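Local coordinates for envelope glycoprotein (Thogoto virus, PDB 5XEA), which probably attaches the virus to a host-cell receptor and later drives fusion of the viral envelope with the host membrane, at residues I94-W99 and V123-N128. Numbering follows the deposited sequence.
Sequences ICHDCW and VRRDAN
Asp97 and Arg125 form a side-on, two-pronged salt bridge, a worked example of how a buried carboxylate can join two separate parts of a chain. NE of Arg125 donates to OD1 of Asp97 at 2.8 Å and NH2 of Arg125 to OD2 of Asp97 at 2.8 Å, both nearly straight. Each oxygen lies close to the guanidinium plane, yet the carboxylate is turned 37° against it; OD1 is met from above the carboxylate plane, OD2 on its syn side but 26° out of it. The arginine chain, with CG anti to the backbone N (chi1 -174°) and extended as far as NE, brings the guanidinium to Asp97. NE2 of His96 sits over one guanidinium face, toward its rim, 3.5 Å from Arg125 NE, at an angle too poor for a hydrogen bond. The methyl CB of Ala127 packs against Asp97 OD1 at 3.3 Å. In this gp64-family fusogen the pair links the corner in strand 95-99 to the loop preceding strand 133-156, which pairs antiparallel with 95-99. Further bonds hold the pair: Asn137 ND2 donates to OD1 and Trp129 NE1 to OD2 of Asp97, while Arg125 NH1 donates to Gly443 O. His96 ND1 is hydrogen-bonded to Lys445 NZ.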
# COMPACT_ATOMS: atom_id res chain seq x y z
N ILE B 94 -41.31 10.28 -22.64
CA ILE B 94 -40.37 10.25 -23.75
C ILE B 94 -41.12 10.54 -25.04
O ILE B 94 -42.32 10.25 -25.17
CB ILE B 94 -39.59 8.91 -23.85
CG1 ILE B 94 -40.25 7.94 -24.82
CG2 ILE B 94 -39.36 8.27 -22.43
CD1 ILE B 94 -39.29 7.39 -25.84
N CYS B 95 -40.42 11.14 -25.99
CA CYS B 95 -41.00 11.55 -27.27
C CYS B 95 -40.07 11.06 -28.35
O CYS B 95 -38.90 11.46 -28.39
CB CYS B 95 -41.17 13.07 -27.37
SG CYS B 95 -42.54 13.75 -26.46
N HIS B 96 -40.58 10.21 -29.23
CA HIS B 96 -39.84 9.76 -30.39
C HIS B 96 -40.41 10.45 -31.63
O HIS B 96 -41.53 10.14 -32.06
CB HIS B 96 -39.93 8.25 -30.53
CG HIS B 96 -39.00 7.69 -31.56
ND1 HIS B 96 -39.37 7.52 -32.87
CD2 HIS B 96 -37.72 7.25 -31.47
CE1 HIS B 96 -38.35 7.01 -33.55
NE2 HIS B 96 -37.34 6.84 -32.72
N ASP B 97 -39.63 11.36 -32.22
CA ASP B 97 -39.96 11.98 -33.50
C ASP B 97 -41.39 12.54 -33.49
O ASP B 97 -42.18 12.31 -34.40
CB ASP B 97 -39.76 10.99 -34.66
CG ASP B 97 -38.28 10.80 -35.04
OD1 ASP B 97 -37.39 11.28 -34.31
OD2 ASP B 97 -37.98 10.16 -36.09
N CYS B 98 -41.72 13.25 -32.42
CA CYS B 98 -43.03 13.89 -32.28
C CYS B 98 -43.02 15.20 -33.05
O CYS B 98 -42.37 16.17 -32.63
CB CYS B 98 -43.36 14.13 -30.81
SG CYS B 98 -43.49 12.62 -29.80
N TRP B 99 -43.72 15.24 -34.17
CA TRP B 99 -43.70 16.39 -35.05
C TRP B 99 -45.05 17.09 -35.06
O TRP B 99 -46.05 16.57 -34.56
CB TRP B 99 -43.29 15.99 -36.47
CG TRP B 99 -44.16 14.98 -37.13
CD1 TRP B 99 -44.01 13.63 -37.10
CD2 TRP B 99 -45.32 15.24 -37.94
NE1 TRP B 99 -45.01 13.03 -37.83
CE2 TRP B 99 -45.83 13.99 -38.35
CE3 TRP B 99 -45.98 16.41 -38.34
CZ2 TRP B 99 -46.97 13.88 -39.17
CZ3 TRP B 99 -47.12 16.29 -39.14
CH2 TRP B 99 -47.60 15.04 -39.55
N VAL B 123 -31.58 7.53 -25.20
CA VAL B 123 -31.12 7.44 -26.58
C VAL B 123 -30.95 8.86 -27.08
O VAL B 123 -31.82 9.70 -26.84
CB VAL B 123 -32.12 6.67 -27.47
CG1 VAL B 123 -31.59 6.54 -28.90
CG2 VAL B 123 -32.41 5.30 -26.90
N ARG B 124 -29.83 9.15 -27.73
CA ARG B 124 -29.59 10.49 -28.24
C ARG B 124 -30.13 10.58 -29.66
O ARG B 124 -29.59 9.93 -30.56
CB ARG B 124 -28.11 10.85 -28.21
CG ARG B 124 -27.85 12.17 -28.95
CD ARG B 124 -26.38 12.46 -29.00
NE ARG B 124 -26.12 13.70 -29.71
CZ ARG B 124 -24.90 14.19 -29.89
NH1 ARG B 124 -23.85 13.56 -29.39
NH2 ARG B 124 -24.74 15.32 -30.56
N ARG B 125 -31.18 11.36 -29.87
CA ARG B 125 -31.80 11.48 -31.19
C ARG B 125 -32.18 12.93 -31.44
O ARG B 125 -32.74 13.59 -30.55
CB ARG B 125 -33.03 10.57 -31.30
CG ARG B 125 -33.66 10.50 -32.69
CD ARG B 125 -34.67 9.34 -32.79
NE ARG B 125 -35.36 9.34 -34.08
CZ ARG B 125 -34.97 8.64 -35.14
NH1 ARG B 125 -33.88 7.88 -35.07
NH2 ARG B 125 -35.66 8.69 -36.27
N ASP B 126 -31.88 13.45 -32.63
CA ASP B 126 -32.31 14.81 -32.99
C ASP B 126 -32.83 14.86 -34.43
O ASP B 126 -32.50 15.75 -35.21
CB ASP B 126 -31.20 15.83 -32.77
CG ASP B 126 -29.93 15.52 -33.55
OD1 ASP B 126 -29.95 14.63 -34.43
OD2 ASP B 126 -28.91 16.20 -33.28
N ALA B 127 -33.70 13.92 -34.77
CA ALA B 127 -34.28 13.87 -36.11
C ALA B 127 -35.10 15.13 -36.40
O ALA B 127 -35.66 15.76 -35.50
CB ALA B 127 -35.15 12.63 -36.26
N ASN B 128 -35.15 15.49 -37.69
CA ASN B 128 -35.78 16.71 -38.19
C ASN B 128 -36.24 16.47 -39.62
O ASN B 128 -35.92 17.26 -40.50
CB ASN B 128 -34.77 17.87 -38.14
CG ASN B 128 -35.41 19.25 -38.28
OD1 ASN B 128 -36.60 19.44 -38.07
ND2 ASN B 128 -34.57 20.24 -38.61